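Side-chain contacts in Rho guanyl nucleotide exchange factor (Rom2), putative (Aspergillus fumigatus Af293, PDB 5O51), which probably acts as a guanyl-nucleotide exchange factor for Rho-type GTPases and is represented here by its CNH domain, a seven-bladed beta-propeller: residues N14-T17 / R21-C24; L34-D39 / F43-W48; L241-D246 / N271-S276; N306-H311 / G326-A331. All blocks are in the same frame, centred on the assembly; numbering follows the deposited sequence.

Contact 1: residues N14-T17 / R21-C24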
loop_
_atom_site.group_PDB
_atom_site.type_symbol
_atom_site.label_atom_id
_atom_site.label_comp_id
_atom_site.label_asym_id
_atom_site.label_seq_id
_atom_site.Cartn_x
_atom_site.Cartn_y
_atom_site.Cartn_z
ATOM N N ASN A 14 22.322 6.698 -4.939
ATOM C CA ASN A 14 23.524 7.247 -4.243
ATOM C C ASN A 14 23.382 7.543 -2.773
ATOM O O ASN A 14 24.362 7.450 -2.059
ATOM C CB ASN A 14 24.004 8.519 -4.930
ATOM C CG ASN A 14 24.644 8.239 -6.271
ATOM O OD1 ASN A 14 24.203 8.770 -7.291
ATOM N ND2 ASN A 14 25.693 7.412 -6.283
ATOM N N PHE A 15 22.159 7.868 -2.322
ATOM C CA PHE A 15 21.965 8.530 -1.063
ATOM C C PHE A 15 21.597 7.562 0.070
ATOM O O PHE A 15 22.073 7.736 1.181
ATOM C CB PHE A 15 20.916 9.617 -1.242
ATOM C CG PHE A 15 20.671 10.482 0.007
ATOM C CD1 PHE A 15 21.518 11.524 0.336
ATOM C CD2 PHE A 15 19.559 10.264 0.812
ATOM C CE1 PHE A 15 21.267 12.325 1.462
ATOM C CE2 PHE A 15 19.333 11.058 1.936
ATOM C CZ PHE A 15 20.177 12.092 2.240
ATOM N N PHE A 16 20.734 6.573 -0.191
ATOM C CA PHE A 16 20.230 5.654 0.863
ATOM C C PHE A 16 21.128 4.415 0.783
ATOM O O PHE A 16 21.575 4.020 -0.330
ATOM C CB PHE A 16 18.745 5.306 0.636
ATOM C CG PHE A 16 17.825 6.472 0.788
ATOM C CD1 PHE A 16 17.494 6.966 2.052
ATOM C CD2 PHE A 16 17.272 7.112 -0.354
ATOM C CE1 PHE A 16 16.665 8.107 2.178
ATOM C CE2 PHE A 16 16.459 8.205 -0.231
ATOM C CZ PHE A 16 16.124 8.705 1.023
ATOM N N THR A 17 21.418 3.828 1.935
ATOM C CA THR A 17 22.450 2.785 2.066
ATOM C C THR A 17 21.975 1.777 3.042
ATOM O O THR A 17 20.903 1.931 3.692
ATOM C CB THR A 17 23.894 3.296 2.472
ATOM O OG1 THR A 17 23.982 3.644 3.853
ATOM C CG2 THR A 17 24.377 4.488 1.645
ATOM N N ARG A 21 17.850 2.241 5.161
ATOM C CA ARG A 21 17.154 1.936 3.901
ATOM C C ARG A 21 15.826 2.705 3.787
ATOM O O ARG A 21 15.207 3.131 4.827
ATOM C CB ARG A 21 16.896 0.387 3.837
ATOM C CG ARG A 21 18.210 -0.431 3.735
ATOM C CD ARG A 21 18.040 -1.900 3.240
ATOM N NE ARG A 21 19.363 -2.576 3.205
ATOM C CZ ARG A 21 20.316 -2.437 2.251
ATOM N NH1 ARG A 21 20.150 -1.707 1.125
ATOM N NH2 ARG A 21 21.462 -3.069 2.394
ATOM N N VAL A 22 15.308 2.774 2.576
ATOM C CA VAL A 22 13.950 3.299 2.348
ATOM C C VAL A 22 12.868 2.303 2.796
ATOM O O VAL A 22 12.718 1.229 2.211
ATOM C CB VAL A 22 13.768 3.672 0.851
ATOM C CG1 VAL A 22 12.370 4.176 0.568
ATOM C CG2 VAL A 22 14.754 4.767 0.468
ATOM N N ASN A 23 12.066 2.651 3.801
ATOM C CA ASN A 23 11.005 1.772 4.205
ATOM C C ASN A 23 9.695 2.020 3.390
ATOM O O ASN A 23 8.888 1.090 3.191
ATOM C CB ASN A 23 10.632 1.964 5.682
ATOM C CG ASN A 23 11.756 1.589 6.691
ATOM O OD1 ASN A 23 12.585 0.787 6.433
ATOM N ND2 ASN A 23 11.740 2.226 7.858
ATOM N N CYS A 24 9.422 3.296 3.073
ATOM C CA CYS A 24 8.159 3.741 2.434
ATOM C C CYS A 24 8.341 5.046 1.709
ATOM O O CYS A 24 9.390 5.701 1.844
ATOM C CB CYS A 24 7.044 3.870 3.470
ATOM S SG CYS A 24 7.424 4.922 4.885
#
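F16 presents a ring face to a methyl of V22: CG2 sits over it, 3.6 Å from the centroid of the F16 ring and 17° off the ring normal. This is a CH-pi contact displaced toward the rim on the CB side, and the closest pair is F16 CG with V22 CG2 at 3.5 Å. The valine offers this branch because its CG1 lies anti to the backbone N (chi1 178°), leaving CG2 beside that nitrogen and turned to the ring. Over the opposite face F15 lays its CD2, so the F16 ring is held between a methyl and the edge of another aromatic; Y36 meets it as well, with the ring planes inclined at about 50°.

R21 behaves differently. Its chain runs extended from CG to NE and passes the backbone of T17, with R21 CG 3.6 Å from T17 O and the guanidinium laid with one face over T17 C. The charge is paired outside the two segments, where NH1 bridges to D328 and also donates to the carbonyl of E327, while T17 OG1 bonds to the amide of A19. Apolar stacking and a paired arginine thus sit side by side on the connection between strand 8-12, the N-terminal strand that completes the last blade, and strand 22-28, the innermost strand of the next, as expected of a beta-propeller closed in the Velcro manner.

Contact 2: residues L34-D39 / F43-W48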
loop_
_atom_site.group_PDB
_atom_site.type_symbol
_atom_site.label_atom_id
_atom_site.label_comp_id
_atom_site.label_asym_id
_atom_site.label_seq_id
_atom_site.Cartn_x
_atom_site.Cartn_y
_atom_site.Cartn_z
ATOM N N LEU A 34 9.081 13.647 -4.104
ATOM C CA LEU A 34 8.992 12.355 -3.409
ATOM C C LEU A 34 9.323 12.511 -1.946
ATOM O O LEU A 34 10.380 13.063 -1.600
ATOM C CB LEU A 34 10.022 11.401 -4.002
ATOM C CG LEU A 34 9.855 11.116 -5.480
ATOM C CD1 LEU A 34 11.011 10.239 -5.966
ATOM C CD2 LEU A 34 8.503 10.506 -5.787
ATOM N N VAL A 35 8.473 11.979 -1.075
ATOM C CA VAL A 35 8.724 11.989 0.342
ATOM C C VAL A 35 9.030 10.539 0.840
ATOM O O VAL A 35 8.195 9.608 0.690
ATOM C CB VAL A 35 7.500 12.578 1.073
ATOM C CG1 VAL A 35 7.672 12.555 2.589
ATOM C CG2 VAL A 35 7.203 14.011 0.565
ATOM N N TYR A 36 10.194 10.368 1.467
ATOM C CA TYR A 36 10.771 9.063 1.903
ATOM C C TYR A 36 10.713 8.906 3.402
ATOM O O TYR A 36 11.119 9.828 4.149
ATOM C CB TYR A 36 12.280 8.948 1.559
ATOM C CG TYR A 36 12.673 9.174 0.095
ATOM C CD1 TYR A 36 12.651 8.154 -0.834
ATOM C CD2 TYR A 36 12.983 10.424 -0.360
ATOM C CE1 TYR A 36 13.074 8.375 -2.155
ATOM C CE2 TYR A 36 13.345 10.680 -1.682
ATOM C CZ TYR A 36 13.394 9.667 -2.584
ATOM O OH TYR A 36 13.744 9.985 -3.892
ATOM N N GLY A 37 10.281 7.725 3.866
ATOM C CA GLY A 37 10.326 7.367 5.321
ATOM C C GLY A 37 11.385 6.270 5.554
ATOM O O GLY A 37 11.477 5.274 4.812
ATOM N N THR A 38 12.251 6.516 6.525
ATOM C CA THR A 38 13.282 5.538 6.962
ATOM C C THR A 38 13.263 5.308 8.482
ATOM O O THR A 38 12.458 5.912 9.236
ATOM C CB THR A 38 14.629 6.104 6.624
ATOM O OG1 THR A 38 14.925 7.153 7.597
ATOM C CG2 THR A 38 14.645 6.700 5.182
ATOM N N ASP A 39 14.162 4.453 8.935
ATOM C CA ASP A 39 14.375 4.193 10.388
ATOM C C ASP A 39 14.826 5.426 11.209
ATOM O O ASP A 39 14.461 5.528 12.332
ATOM C CB ASP A 39 15.293 2.962 10.584
ATOM C CG ASP A 39 14.549 1.686 10.435
ATOM O OD1 ASP A 39 13.288 1.726 10.391
ATOM O OD2 ASP A 39 15.193 0.625 10.348
ATOM N N PHE A 43 12.600 12.422 4.516
ATOM C CA PHE A 43 13.355 13.249 3.543
ATOM C C PHE A 43 12.450 13.614 2.365
ATOM O O PHE A 43 11.468 12.869 2.050
ATOM C CB PHE A 43 14.579 12.500 3.050
ATOM C CG PHE A 43 15.602 12.091 4.139
ATOM C CD1 PHE A 43 15.442 10.916 4.882
ATOM C CD2 PHE A 43 16.745 12.877 4.377
ATOM C CE1 PHE A 43 16.367 10.571 5.882
ATOM C CE2 PHE A 43 17.687 12.532 5.347
ATOM C CZ PHE A 43 17.511 11.348 6.088
ATOM N N ILE A 44 12.776 14.720 1.685
ATOM C CA ILE A 44 12.086 15.135 0.428
ATOM C C ILE A 44 13.094 15.444 -0.640
ATOM O O ILE A 44 14.165 16.007 -0.347
ATOM C CB ILE A 44 11.121 16.306 0.658
ATOM C CG1 ILE A 44 10.354 16.689 -0.599
ATOM C CG2 ILE A 44 11.784 17.585 1.180
ATOM C CD1 ILE A 44 9.044 17.378 -0.272
ATOM N N SER A 45 12.812 15.012 -1.883
ATOM C CA SER A 45 13.587 15.405 -3.073
ATOM C C SER A 45 12.589 15.777 -4.191
ATOM O O SER A 45 11.394 15.540 -4.070
ATOM C CB SER A 45 14.490 14.266 -3.625
ATOM O OG SER A 45 13.676 13.211 -4.128
ATOM N N GLU A 46 13.140 16.292 -5.273
ATOM C CA GLU A 46 12.422 16.617 -6.513
ATOM C C GLU A 46 12.459 15.378 -7.359
ATOM O O GLU A 46 13.523 14.755 -7.518
ATOM C CB GLU A 46 13.124 17.722 -7.333
ATOM C CG GLU A 46 13.341 19.037 -6.601
ATOM C CD GLU A 46 12.147 19.965 -6.638
ATOM O OE1 GLU A 46 11.496 20.084 -7.708
ATOM O OE2 GLU A 46 11.874 20.603 -5.595
ATOM N N ARG A 47 11.308 15.053 -7.924
ATOM C CA ARG A 47 11.205 13.965 -8.887
ATOM C C ARG A 47 12.002 14.220 -10.138
ATOM O O ARG A 47 12.456 13.264 -10.730
ATOM C CB ARG A 47 9.739 13.730 -9.272
ATOM C CG ARG A 47 9.488 12.648 -10.341
ATOM C CD ARG A 47 10.004 11.240 -9.936
ATOM N NE ARG A 47 9.808 10.223 -10.993
ATOM C CZ ARG A 47 10.617 10.043 -12.039
ATOM N NH1 ARG A 47 11.713 10.788 -12.213
ATOM N NH2 ARG A 47 10.360 9.078 -12.923
ATOM N N TRP A 48 12.101 15.483 -10.580
ATOM C CA TRP A 48 12.897 15.887 -11.746
ATOM C C TRP A 48 13.804 17.076 -11.394
ATOM O O TRP A 48 13.506 18.209 -11.742
ATOM C CB TRP A 48 11.970 16.250 -12.923
ATOM C CG TRP A 48 11.348 15.004 -13.530
ATOM C CD1 TRP A 48 11.983 14.010 -14.250
ATOM C CD2 TRP A 48 9.992 14.596 -13.388
ATOM N NE1 TRP A 48 11.079 13.022 -14.578
ATOM C CE2 TRP A 48 9.851 13.362 -14.063
ATOM C CE3 TRP A 48 8.888 15.152 -12.752
ATOM C CZ2 TRP A 48 8.638 12.686 -14.125
ATOM C CZ3 TRP A 48 7.673 14.486 -12.825
ATOM C CH2 TRP A 48 7.563 13.254 -13.490
#
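Y36 reaches back along its hairpin to S45, two residues beyond its cross-strand partner F43, and the two hydroxyls share a hydrogen bond of 3.2 Å between Y36 OH and S45 OG. Two torsions set this up. The tyrosine CG lies beside its backbone N (chi1 -55°), which sends the ring along the sheet toward L34 and S45; the serine OG stands between its own N and carbonyl carbon (chi1 66°) and comes to the ring edge, near its plane, 3.5 Å from Y36 CE2.

Strands 33-38 and 41-46 form the central antiparallel hairpin of a four-stranded propeller blade. L34 with S45 and Y36 with F43 are hydrogen-bonded pairs, the tightest link being Y36 N to F43 O at 2.9 Å. V35 and I44, a non-hydrogen-bonded pair, occupy the other face of the sheet and cross obliquely, V35 CG2 to I44 CD1 being 3.9 Å.

Toward the turn, F43 swings its ring to T38, whose OG1 lies at the ring edge 4.1 Å from CE1 of F43; that hydroxyl is bonded to the turn, G41 O included. Past the strand end, R47 CD packs at 4.2 Å on L34 CD1, while the guanidinium pairs with E316.

Contact 3: residues L241-D246 / N271-S276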
loop_
_atom_site.group_PDB
_atom_site.type_symbol
_atom_site.label_atom_id
_atom_site.label_comp_id
_atom_site.label_asym_id
_atom_site.label_seq_id
_atom_site.Cartn_x
_atom_site.Cartn_y
_atom_site.Cartn_z
ATOM N N LEU A 241 -10.560 -8.140 -9.739
ATOM C CA LEU A 241 -9.371 -8.976 -9.689
ATOM C C LEU A 241 -8.915 -9.067 -8.270
ATOM O O LEU A 241 -8.588 -8.025 -7.675
ATOM C CB LEU A 241 -8.248 -8.426 -10.540
ATOM C CG LEU A 241 -6.884 -9.198 -10.471
ATOM C CD1 LEU A 241 -7.055 -10.608 -11.005
ATOM C CD2 LEU A 241 -5.837 -8.492 -11.289
ATOM N N LEU A 242 -8.916 -10.291 -7.732
ATOM C CA LEU A 242 -8.527 -10.590 -6.359
ATOM C C LEU A 242 -7.126 -11.186 -6.333
ATOM O O LEU A 242 -6.839 -12.136 -7.083
ATOM C CB LEU A 242 -9.525 -11.565 -5.777
ATOM C CG LEU A 242 -10.988 -11.045 -5.628
ATOM C CD1 LEU A 242 -11.808 -12.165 -4.973
ATOM C CD2 LEU A 242 -11.145 -9.848 -4.708
ATOM N N ASN A 243 -6.262 -10.628 -5.497
ATOM C CA ASN A 243 -4.834 -10.979 -5.447
ATOM C C ASN A 243 -4.448 -11.386 -4.014
ATOM O O ASN A 243 -4.559 -10.601 -3.047
ATOM C CB ASN A 243 -3.911 -9.847 -5.926
ATOM C CG ASN A 243 -4.210 -9.385 -7.345
ATOM O OD1 ASN A 243 -3.876 -10.026 -8.345
ATOM N ND2 ASN A 243 -4.823 -8.218 -7.444
ATOM N N TYR A 244 -4.075 -12.644 -3.883
ATOM C CA TYR A 244 -3.581 -13.206 -2.625
ATOM C C TYR A 244 -2.120 -13.697 -2.821
ATOM O O TYR A 244 -1.629 -13.828 -3.972
ATOM C CB TYR A 244 -4.425 -14.387 -2.202
ATOM C CG TYR A 244 -5.976 -14.308 -2.168
ATOM C CD1 TYR A 244 -6.695 -14.139 -3.304
ATOM C CD2 TYR A 244 -6.673 -14.560 -0.988
ATOM C CE1 TYR A 244 -8.071 -14.121 -3.291
ATOM C CE2 TYR A 244 -8.060 -14.545 -0.950
ATOM C CZ TYR A 244 -8.761 -14.360 -2.124
ATOM O OH TYR A 244 -10.164 -14.361 -2.198
ATOM N N SER A 245 -1.408 -13.975 -1.718
ATOM C CA SER A 245 -0.022 -14.392 -1.830
ATOM C C SER A 245 0.095 -15.661 -2.674
ATOM O O SER A 245 1.109 -15.864 -3.301
ATOM C CB SER A 245 0.661 -14.591 -0.473
ATOM O OG SER A 245 0.015 -15.660 0.244
ATOM N N ASP A 246 -0.933 -16.505 -2.739
ATOM C CA ASP A 246 -0.804 -17.766 -3.461
ATOM C C ASP A 246 -1.353 -17.770 -4.879
ATOM O O ASP A 246 -0.898 -18.554 -5.722
ATOM C CB ASP A 246 -1.429 -18.916 -2.644
ATOM C CG ASP A 246 -0.578 -19.298 -1.407
ATOM O OD1 ASP A 246 0.678 -19.309 -1.464
ATOM O OD2 ASP A 246 -1.177 -19.525 -0.355
ATOM N N ASN A 271 3.982 -9.979 -1.517
ATOM C CA ASN A 271 3.397 -9.167 -0.436
ATOM C C ASN A 271 2.793 -7.863 -1.031
ATOM O O ASN A 271 2.297 -7.038 -0.287
ATOM C CB ASN A 271 4.450 -8.865 0.681
ATOM C CG ASN A 271 5.724 -8.214 0.142
ATOM O OD1 ASN A 271 5.660 -7.358 -0.738
ATOM N ND2 ASN A 271 6.873 -8.590 0.670
ATOM N N ALA A 272 2.886 -7.643 -2.347
ATOM C CA ALA A 272 2.277 -6.431 -2.961
ATOM C C ALA A 272 2.021 -6.645 -4.434
ATOM O O ALA A 272 2.684 -7.520 -5.059
ATOM C CB ALA A 272 3.169 -5.198 -2.704
ATOM N N PHE A 273 1.084 -5.861 -4.989
ATOM C CA PHE A 273 0.665 -6.009 -6.362
ATOM C C PHE A 273 0.456 -4.638 -7.012
ATOM O O PHE A 273 0.090 -3.706 -6.348
ATOM C CB PHE A 273 -0.701 -6.777 -6.421
ATOM C CG PHE A 273 -0.602 -8.239 -6.055
ATOM C CD1 PHE A 273 -0.649 -8.640 -4.738
ATOM C CD2 PHE A 273 -0.374 -9.180 -7.016
ATOM C CE1 PHE A 273 -0.524 -9.981 -4.398
ATOM C CE2 PHE A 273 -0.231 -10.520 -6.703
ATOM C CZ PHE A 273 -0.304 -10.914 -5.393
ATOM N N ALA A 274 0.659 -4.557 -8.314
ATOM C CA ALA A 274 0.233 -3.438 -9.114
ATOM C C ALA A 274 -0.252 -3.839 -10.494
ATOM O O ALA A 274 0.291 -4.786 -11.122
ATOM C CB ALA A 274 1.380 -2.488 -9.264
ATOM N N LEU A 275 -1.249 -3.101 -10.976
ATOM C CA LEU A 275 -1.795 -3.296 -12.328
ATOM C C LEU A 275 -1.394 -2.157 -13.281
ATOM O O LEU A 275 -1.638 -0.985 -13.015
ATOM C CB LEU A 275 -3.301 -3.486 -12.220
ATOM C CG LEU A 275 -4.107 -3.676 -13.516
ATOM C CD1 LEU A 275 -3.576 -4.788 -14.429
ATOM C CD2 LEU A 275 -5.560 -3.921 -13.154
ATOM N N SER A 276 -0.716 -2.494 -14.371
ATOM C CA SER A 276 -0.431 -1.549 -15.467
ATOM C C SER A 276 -0.761 -2.209 -16.816
ATOM O O SER A 276 0.121 -2.768 -17.498
ATOM C CB SER A 276 1.007 -1.080 -15.402
ATOM O OG SER A 276 1.194 -0.055 -16.316
#
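Neighbouring blades of the propeller pack against each other here, N243 of strand 239-244 in one blade resting on F273 of strand 272-276, the innermost strand of the next. The contact is a centred CH-pi interaction: N243 CB stands 3.5 Å from the centroid of the F273 ring and only 4° off its normal. All six ring carbons are consequently at similar range from that methylene.

The asparagine CG lies beside its backbone N (chi1 -58°), and this places the carboxamide over the CD2 rim of the ring. Its plane is tilted 22° from the aromatic plane, with N243 OD1 3.8 Å from F273 CD2. At the far end of the phenyl group the backbone takes over, Y244 O approaching F273 CZ obliquely at 3.5 Å.

The amide does its bonding within its own blade: OD1 is hydrogen-bonded to the hydroxyl of S248 and ND2 weakly to the carbonyl of H232. F273 reaches further into the N243 blade, where it packs on I231, and its ring also meets that of W266. With no hydrogen bond crossing between the two segments, this contact relies on dispersion and on a methylene whose hydrogens are probably made slightly more positive by the adjoining carboxamide, a polarity that suits the electron-rich ring face.

Contact 4: residues N306-H311 / G326-A331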
loop_
_atom_site.group_PDB
_atom_site.type_symbol
_atom_site.label_atom_id
_atom_site.label_comp_id
_atom_site.label_asym_id
_atom_site.label_seq_id
_atom_site.Cartn_x
_atom_site.Cartn_y
_atom_site.Cartn_z
ATOM N N ASN A 306 15.653 -8.059 -1.311
ATOM C CA ASN A 306 14.885 -7.145 -0.481
ATOM C C ASN A 306 14.130 -6.109 -1.365
ATOM O O ASN A 306 14.245 -4.910 -1.198
ATOM C CB ASN A 306 15.801 -6.465 0.580
ATOM C CG ASN A 306 15.020 -5.699 1.668
ATOM O OD1 ASN A 306 13.818 -5.879 1.875
ATOM N ND2 ASN A 306 15.733 -4.832 2.383
ATOM N N ILE A 307 13.364 -6.617 -2.315
ATOM C CA ILE A 307 12.511 -5.784 -3.185
ATOM C C ILE A 307 11.287 -5.388 -2.421
ATOM O O ILE A 307 10.690 -6.243 -1.819
ATOM C CB ILE A 307 12.061 -6.543 -4.453
ATOM C CG1 ILE A 307 13.286 -6.837 -5.319
ATOM C CG2 ILE A 307 10.927 -5.698 -5.155
ATOM C CD1 ILE A 307 13.101 -7.918 -6.401
ATOM N N ARG A 308 10.958 -4.101 -2.389
ATOM C CA ARG A 308 9.772 -3.539 -1.672
ATOM C C ARG A 308 9.001 -2.674 -2.702
ATOM O O ARG A 308 9.575 -1.694 -3.224
ATOM C CB ARG A 308 10.250 -2.563 -0.572
ATOM C CG ARG A 308 10.908 -3.217 0.621
ATOM C CD ARG A 308 12.096 -2.393 1.153
ATOM N NE ARG A 308 13.311 -2.671 0.409
ATOM C CZ ARG A 308 14.381 -1.907 0.287
ATOM N NH1 ARG A 308 14.479 -0.696 0.837
ATOM N NH2 ARG A 308 15.378 -2.354 -0.426
ATOM N N MET A 309 7.739 -2.979 -2.970
ATOM C CA MET A 309 6.940 -2.055 -3.765
ATOM C C MET A 309 6.628 -0.790 -2.958
ATOM O O MET A 309 6.075 -0.871 -1.875
ATOM C CB MET A 309 5.648 -2.719 -4.251
ATOM C CG MET A 309 4.939 -1.885 -5.328
ATOM S SD MET A 309 3.300 -2.480 -5.770
ATOM C CE MET A 309 2.367 -1.362 -4.670
ATOM N N LEU A 310 6.962 0.393 -3.473
ATOM C CA LEU A 310 6.727 1.636 -2.690
ATOM C C LEU A 310 5.409 2.356 -2.957
ATOM O O LEU A 310 4.769 2.783 -2.031
ATOM C CB LEU A 310 7.888 2.622 -2.838
ATOM C CG LEU A 310 9.253 2.066 -2.397
ATOM C CD1 LEU A 310 10.338 2.997 -2.880
ATOM C CD2 LEU A 310 9.285 1.823 -0.882
ATOM N N HIS A 311 5.014 2.496 -4.217
ATOM C CA HIS A 311 3.838 3.271 -4.590
ATOM C C HIS A 311 3.501 2.966 -6.067
ATOM O O HIS A 311 4.371 2.923 -6.947
ATOM C CB HIS A 311 4.116 4.802 -4.447
ATOM C CG HIS A 311 2.880 5.649 -4.516
ATOM N ND1 HIS A 311 2.448 6.258 -5.673
ATOM C CD2 HIS A 311 1.959 5.942 -3.569
ATOM C CE1 HIS A 311 1.313 6.886 -5.427
ATOM N NE2 HIS A 311 0.994 6.678 -4.160
ATOM N N GLY A 326 26.778 -1.422 0.360
ATOM C CA GLY A 326 25.433 -1.786 0.501
ATOM C C GLY A 326 24.697 -0.530 0.045
ATOM O O GLY A 326 24.521 0.391 0.833
ATOM N N GLU A 327 24.338 -0.500 -1.245
ATOM C CA GLU A 327 23.478 0.518 -1.804
ATOM C C GLU A 327 22.010 0.102 -1.629
ATOM O O GLU A 327 21.710 -1.092 -1.662
ATOM C CB GLU A 327 23.857 0.731 -3.269
ATOM C CG GLU A 327 25.330 1.121 -3.479
ATOM C CD GLU A 327 25.530 1.962 -4.751
ATOM O OE1 GLU A 327 25.154 1.529 -5.875
ATOM O OE2 GLU A 327 26.067 3.081 -4.636
ATOM N N ASP A 328 21.112 1.072 -1.388
ATOM C CA ASP A 328 19.687 0.844 -1.446
ATOM C C ASP A 328 19.292 1.656 -2.683
ATOM O O ASP A 328 19.711 2.789 -2.817
ATOM C CB ASP A 328 18.934 1.406 -0.258
ATOM C CG ASP A 328 17.666 0.634 0.087
ATOM O OD1 ASP A 328 17.672 -0.618 0.057
ATOM O OD2 ASP A 328 16.653 1.280 0.474
ATOM N N VAL A 329 18.452 1.115 -3.557
ATOM C CA VAL A 329 18.180 1.812 -4.814
ATOM C C VAL A 329 16.658 2.045 -4.952
ATOM O O VAL A 329 15.838 1.128 -4.727
ATOM C CB VAL A 329 18.728 1.007 -6.005
ATOM C CG1 VAL A 329 18.440 1.710 -7.341
ATOM C CG2 VAL A 329 20.228 0.718 -5.856
ATOM N N VAL A 330 16.287 3.244 -5.328
ATOM C CA VAL A 330 14.923 3.582 -5.724
ATOM C C VAL A 330 14.788 3.659 -7.258
ATOM O O VAL A 330 15.655 4.232 -7.957
ATOM C CB VAL A 330 14.426 4.870 -5.103
ATOM C CG1 VAL A 330 12.979 5.099 -5.488
ATOM C CG2 VAL A 330 14.496 4.746 -3.570
ATOM N N ALA A 331 13.744 2.996 -7.774
ATOM C CA ALA A 331 13.543 2.895 -9.254
ATOM C C ALA A 331 12.103 3.025 -9.632
ATOM O O ALA A 331 11.202 2.962 -8.799
ATOM C CB ALA A 331 14.117 1.588 -9.754
#
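D328 OD1 is gripped by two arginines: R308 NH2 donates to it at 2.9 Å, R308 NH1 adds a weak second bond, and R21 NH1 forms a further salt bridge. The setting is the last blade of the propeller, where R308 stands on the innermost strand, 307-312, and D328 on strand 327-333, with strand 317-323 running between them and A320 packed against the arginine. The pair therefore bridges over an intervening strand.

The two side chains approach head to head and their charged groups meet end-on, guanidinium and carboxylate 23° from coplanar. R308 NH1 reaches D328 OD2 at 3.0 Å on its syn lone pair, while NH2 takes OD1 on the syn side but somewhat out of the carboxylate plane. Bends at chi2 and chi3 fold the arginine back so that its other edge can reach the corner residue N306 just ahead: NE and NH2 both donate to N306 O, each at 2.9 Å and within a degree of the guanidinium plane. Held along two edges, the group can hardly rotate. The ion pair also joins this blade to the next, since V22 N donates to D328 OD2 and V22 O accepts from R308 NH1; so many donors would probably keep the carboxylate ionised.

Two residues further along each strand the chemistry turns apolar, and V22 touches both partners. There L310 CD1 lies 4.3 Å from V330 CG1. On the guanidinium side, N306 ND2, itself bonded to E322 OE2, hovers over one face of the R308 group, offset toward its rim.

How the contacts relate
Contacts 1 and 4 form one continuous assembly, their centres 7 Å apart: the D328 carboxylate takes the charge of R21 and V22 N, while the R308 guanidinium takes V22 O. Contact 2 adjoins contact 1 by backbone bonds between G37 and N23 and C24, and is more buried than either partly buried neighbour. Contact 3, also buried, lies about 25 Å from contacts 1 and 2, centre to centre, but touches contact 4 through M309, which packs on A272, F273 and A274. The chemistry follows the place: backbone pairing within a blade in contact 2, a ring face between blades in contact 3, and apolar packing beside paired charges in contacts 1 and 4, where the chain's ends close the propeller.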